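Side-chain contacts in CAS3 Metal dependent phosphohydrolase (Methanocaldococcus jannaschii, PDB 3S4L), which cleaves single-stranded DNA in a magnesium-dependent way, and single-stranded RNA without a cation requirement, as a nuclease of CRISPR defence: residues Asp56-Met59 / Lys60-Lys64; Tyr98-His101 / Ile102-Lys106. All coordinates share one frame; numbering follows the deposited sequence.

Contact 1: residues Asp56-Met59 / Lys60-Lys64; sequences DEFM and KILIK
D56 and K60 sit one helical turn apart on helix 52-65, and their side chains cross at a slant. The acid and the amine stay apart: D56 OD2 is 4.3 Å from K60 NZ, beyond a salt bridge. The touch is made by carbon, with K60 CE 3.6 Å from D56 OD1. K60 runs extended beyond CG, which carries its aliphatic part back past the carboxylate. D56 has firmer partners on other parts of the chain. W28 NE1 is hydrogen-bonded to OD1, and K32 forms a salt bridge with OD2.

The apolar contacts lie on another side of the helix. L62 CG stands over one face of the F58 ring. The methyl CD1 of L62 rests 3.9 Å from both F58 CE2 and F58 CZ. F58 has CG anti to its own backbone N (chi1 167°), which swings the ring beside its carbonyl carbon and lets the far end reach L62. M59 is bent at chi2 and chi3, and its SD comes to 4.2 Å from L62 CD1, a loose contact. One leucine methyl thus serves two neighbours.

The main backbone bonds run i to i+4. K60 N bonds to D56 O at 2.9 Å. L62 N bonds to F58 O at 3.3 Å. I61 N donates to E57 O and adds a weak i to i+3 bond to F58 O.

Helices 91-107, 110-121 and 204-215 all cover F58 and L62. The helix leads into H66 and the metal ligand D67, the HD pair that names the family. The buried D56 carboxylate is met by an indole N-H and a lysine, so it probably stays ionised, with the nearby K60 amine probably adding to the positive surroundings without a salt bridge.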
loop_
_atom_site.group_PDB
_atom_site.type_symbol
_atom_site.label_atom_id
_atom_site.label_comp_id
_atom_site.label_asym_id
_atom_site.label_seq_id
_atom_site.Cartn_x
_atom_site.Cartn_y
_atom_site.Cartn_z
ATOM N N ASP A 56 14.798 4.993 -3.458
ATOM C CA ASP A 56 13.954 5.727 -4.385
ATOM C C ASP A 56 12.947 4.781 -5.043
ATOM O O ASP A 56 11.734 5.031 -5.043
ATOM C CB ASP A 56 14.854 6.421 -5.440
ATOM C CG ASP A 56 14.096 7.414 -6.318
ATOM O OD1 ASP A 56 12.918 7.706 -6.027
ATOM O OD2 ASP A 56 14.685 7.921 -7.295
ATOM N N GLU A 57 13.455 3.695 -5.618
ATOM C CA GLU A 57 12.603 2.669 -6.215
ATOM C C GLU A 57 11.577 2.175 -5.210
ATOM O O GLU A 57 10.408 1.996 -5.546
ATOM C CB GLU A 57 13.441 1.483 -6.689
ATOM C CG GLU A 57 14.471 1.829 -7.732
ATOM C CD GLU A 57 15.498 0.727 -7.908
ATOM O OE1 GLU A 57 15.129 -0.458 -7.742
ATOM O OE2 GLU A 57 16.675 1.046 -8.200
ATOM N N PHE A 58 12.035 1.924 -3.986
ATOM C CA PHE A 58 11.168 1.430 -2.921
ATOM C C PHE A 58 10.027 2.420 -2.682
ATOM O O PHE A 58 8.862 2.029 -2.641
ATOM C CB PHE A 58 11.995 1.156 -1.649
ATOM C CG PHE A 58 11.177 0.936 -0.400
ATOM C CD1 PHE A 58 10.566 -0.288 -0.154
ATOM C CD2 PHE A 58 11.045 1.947 0.546
ATOM C CE1 PHE A 58 9.822 -0.503 1.009
ATOM C CE2 PHE A 58 10.292 1.749 1.713
ATOM C CZ PHE A 58 9.686 0.513 1.949
ATOM N N MET A 59 10.360 3.703 -2.570
ATOM C CA MET A 59 9.346 4.734 -2.344
ATOM C C MET A 59 8.356 4.840 -3.502
ATOM O O MET A 59 7.155 5.003 -3.271
ATOM C CB MET A 59 9.993 6.091 -2.077
ATOM C CG MET A 59 10.662 6.170 -0.709
ATOM S SD MET A 59 9.499 5.755 0.631
ATOM C CE MET A 59 8.266 7.015 0.333
ATOM N N LYS A 60 8.856 4.748 -4.734
ATOM C CA LYS A 60 7.999 4.789 -5.912
ATOM C C LYS A 60 6.968 3.662 -5.905
ATOM O O LYS A 60 5.869 3.800 -6.439
ATOM C CB LYS A 60 8.822 4.669 -7.194
ATOM C CG LYS A 60 9.617 5.902 -7.607
ATOM C CD LYS A 60 10.322 5.620 -8.932
ATOM C CE LYS A 60 11.616 6.384 -9.074
ATOM N NZ LYS A 60 12.390 5.880 -10.239
ATOM N N ILE A 61 7.334 2.527 -5.335
ATOM C CA ILE A 61 6.397 1.418 -5.312
ATOM C C ILE A 61 5.276 1.676 -4.303
ATOM O O ILE A 61 4.106 1.436 -4.600
ATOM C CB ILE A 61 7.092 0.076 -5.060
ATOM C CG1 ILE A 61 7.966 -0.262 -6.254
ATOM C CG2 ILE A 61 6.063 -1.015 -4.861
ATOM C CD1 ILE A 61 8.902 -1.416 -6.023
ATOM N N LEU A 62 5.632 2.198 -3.132
ATOM C CA LEU A 62 4.637 2.593 -2.141
ATOM C C LEU A 62 3.714 3.638 -2.739
ATOM O O LEU A 62 2.499 3.624 -2.530
ATOM C CB LEU A 62 5.320 3.188 -0.913
ATOM C CG LEU A 62 6.285 2.246 -0.224
ATOM C CD1 LEU A 62 6.612 2.809 1.153
ATOM C CD2 LEU A 62 5.659 0.857 -0.126
ATOM N N ILE A 63 4.311 4.560 -3.476
ATOM C CA ILE A 63 3.556 5.613 -4.101
ATOM C C ILE A 63 2.587 4.975 -5.081
ATOM O O ILE A 63 1.396 5.281 -5.081
ATOM C CB ILE A 63 4.497 6.626 -4.792
ATOM C CG1 ILE A 63 5.227 7.462 -3.733
ATOM C CG2 ILE A 63 3.720 7.547 -5.743
ATOM C CD1 ILE A 63 6.470 8.155 -4.237
ATOM N N LYS A 64 3.075 4.055 -5.899
ATOM C CA LYS A 64 2.223 3.511 -6.935
ATOM C C LYS A 64 1.158 2.551 -6.398
ATOM O O LYS A 64 0.084 2.411 -6.970
ATOM C CB LYS A 64 3.074 2.831 -8.011
ATOM C CG LYS A 64 3.925 3.799 -8.834
ATOM C CD LYS A 64 4.895 3.043 -9.726
ATOM C CE LYS A 64 5.564 3.966 -10.735
ATOM N NZ LYS A 64 6.633 3.233 -11.491
#

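Contact 2: residues Tyr98-His101 / Ile102-Lys106; sequences YTYH and ILLKK
The Y100 ring and L104 meet one turn apart on helix 91-107. L104 CD1 approaches the ring obliquely, 4.3 Å from Y100 CE1 and 4.2 Å from Y100 OH. H101 ND1 lies at the edge of the Y100 ring, in its plane. In return Y100 CD1 stands 3.9 Å above the H101 ring plane, over the ring centre, so the edge of the tyrosine meets a face of the imidazole. Y97 also packs edge-to-face with H101. Y100 meets F187 with the planes at about 45°, and the Y98 ring meets F159.

T99 and L103 lie side by side and point the same way. T99 CG2 is 3.6 Å from L103 CD1. With chi1 at -66°, OG1 lies beside the backbone N and hydrogen-bonds to S95 O, while CG2 is turned beside the carbonyl carbon and meets L103. This helix starts at H91, a ligand of the bound calcium ion and of the catalytic magnesium site, and belongs to the mainly helical HD domain. Its T99 and L103 face helices 52-65 and 110-121.

The I102 side chain folds back over the preceding turn, with CD1 3.2 Å from Y98 O. Four backbone bonds join the turns in i to i+4 steps. L103 N to T99 O is the shortest at 2.8 Å, and K105 N to H101 O the longest at 3.1 Å.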
loop_
_atom_site.group_PDB
_atom_site.type_symbol
_atom_site.label_atom_id
_atom_site.label_comp_id
_atom_site.label_asym_id
_atom_site.label_seq_id
_atom_site.Cartn_x
_atom_site.Cartn_y
_atom_site.Cartn_z
ATOM N N TYR A 98 -1.031 -6.603 -1.800
ATOM C CA TYR A 98 -0.290 -6.590 -3.062
ATOM C C TYR A 98 1.090 -5.931 -2.921
ATOM O O TYR A 98 2.062 -6.325 -3.579
ATOM C CB TYR A 98 -1.092 -5.926 -4.177
ATOM C CG TYR A 98 -2.204 -6.793 -4.664
ATOM C CD1 TYR A 98 -1.938 -7.905 -5.457
ATOM C CD2 TYR A 98 -3.526 -6.519 -4.316
ATOM C CE1 TYR A 98 -2.969 -8.733 -5.893
ATOM C CE2 TYR A 98 -4.567 -7.326 -4.765
ATOM C CZ TYR A 98 -4.277 -8.427 -5.542
ATOM O OH TYR A 98 -5.299 -9.210 -5.973
ATOM N N THR A 99 1.166 -4.926 -2.059
ATOM C CA THR A 99 2.420 -4.217 -1.859
ATOM C C THR A 99 3.445 -5.186 -1.322
ATOM O O THR A 99 4.587 -5.224 -1.778
ATOM C CB THR A 99 2.255 -3.035 -0.892
ATOM O OG1 THR A 99 1.400 -2.053 -1.494
ATOM C CG2 THR A 99 3.608 -2.409 -0.570
ATOM N N TYR A 100 3.030 -5.983 -0.350
ATOM C CA TYR A 100 3.952 -6.905 0.267
ATOM C C TYR A 100 4.544 -7.868 -0.766
ATOM O O TYR A 100 5.764 -8.041 -0.835
ATOM C CB TYR A 100 3.272 -7.697 1.379
ATOM C CG TYR A 100 4.206 -8.731 1.943
ATOM C CD1 TYR A 100 4.214 -10.033 1.457
ATOM C CD2 TYR A 100 5.109 -8.396 2.939
ATOM C CE1 TYR A 100 5.098 -10.995 1.976
ATOM C CE2 TYR A 100 5.993 -9.335 3.460
ATOM C CZ TYR A 100 5.981 -10.632 2.977
ATOM O OH TYR A 100 6.853 -11.557 3.502
ATOM N N HIS A 101 3.693 -8.523 -1.549
ATOM C CA HIS A 101 4.213 -9.546 -2.470
ATOM C C HIS A 101 5.084 -8.931 -3.555
ATOM O O HIS A 101 6.113 -9.480 -3.930
ATOM C CB HIS A 101 3.099 -10.407 -3.071
ATOM C CG HIS A 101 2.423 -11.265 -2.060
ATOM N ND1 HIS A 101 3.031 -12.369 -1.501
ATOM C CD2 HIS A 101 1.212 -11.156 -1.461
ATOM C CE1 HIS A 101 2.213 -12.913 -0.616
ATOM N NE2 HIS A 101 1.104 -12.196 -0.574
ATOM N N ILE A 102 4.677 -7.766 -4.030
ATOM C CA ILE A 102 5.459 -7.078 -5.032
ATOM C C ILE A 102 6.805 -6.609 -4.458
ATOM O O ILE A 102 7.823 -6.765 -5.119
ATOM C CB ILE A 102 4.659 -5.955 -5.694
ATOM C CG1 ILE A 102 3.660 -6.584 -6.669
ATOM C CG2 ILE A 102 5.596 -4.991 -6.444
ATOM C CD1 ILE A 102 2.371 -5.845 -6.774
ATOM N N LEU A 103 6.834 -6.097 -3.225
ATOM C CA LEU A 103 8.112 -5.703 -2.622
ATOM C C LEU A 103 9.040 -6.896 -2.430
ATOM O O LEU A 103 10.250 -6.799 -2.651
ATOM C CB LEU A 103 7.910 -4.970 -1.294
ATOM C CG LEU A 103 7.337 -3.548 -1.365
ATOM C CD1 LEU A 103 7.071 -3.024 0.057
ATOM C CD2 LEU A 103 8.300 -2.631 -2.132
ATOM N N LEU A 104 8.475 -8.020 -2.014
ATOM C CA LEU A 104 9.279 -9.205 -1.759
ATOM C C LEU A 104 9.935 -9.650 -3.056
ATOM O O LEU A 104 11.117 -10.010 -3.074
ATOM C CB LEU A 104 8.415 -10.341 -1.208
ATOM C CG LEU A 104 9.004 -11.249 -0.129
ATOM C CD1 LEU A 104 8.408 -12.644 -0.246
ATOM C CD2 LEU A 104 10.522 -11.314 -0.171
ATOM N N LYS A 105 9.171 -9.625 -4.144
ATOM C CA LYS A 105 9.728 -9.997 -5.448
ATOM C C LYS A 105 10.876 -9.068 -5.856
ATOM O O LYS A 105 11.979 -9.515 -6.151
ATOM C CB LYS A 105 8.648 -9.972 -6.528
ATOM C CG LYS A 105 9.117 -10.522 -7.854
ATOM C CD LYS A 105 9.173 -12.031 -7.822
ATOM C CE LYS A 105 9.926 -12.584 -9.033
ATOM N NZ LYS A 105 9.800 -11.707 -10.238
ATOM N N LYS A 106 10.605 -7.769 -5.841
ATOM C CA LYS A 106 11.556 -6.769 -6.320
ATOM C C LYS A 106 12.850 -6.713 -5.506
ATOM O O LYS A 106 13.926 -6.538 -6.074
ATOM C CB LYS A 106 10.896 -5.378 -6.383
ATOM C CG LYS A 106 11.850 -4.233 -6.739
ATOM C CD LYS A 106 12.168 -4.188 -8.235
ATOM C CE LYS A 106 13.677 -4.055 -8.500
ATOM N NZ LYS A 106 14.010 -4.012 -9.960
#

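Contact 1 lies on helix 52-65 and contact 2 on helix 91-107, with centres about 11 Å apart. They come in series along the chain, the first closing before the second opens. Both belong to the same HD domain. The two helices pack on each other: F58 and I61 touch L103, and L62 touches T99, with L62 CD2 3.9 Å from T99 CG2. Helix 110-121 also covers both contacts. Helix 52-65 ends just before D67, helix 91-107 begins at H91, and helix 110-121 runs toward H123 and H124. The shared interface thus packs together helices whose ends lie at or next to the metal ligands, and is consistent with a role in holding these ends close.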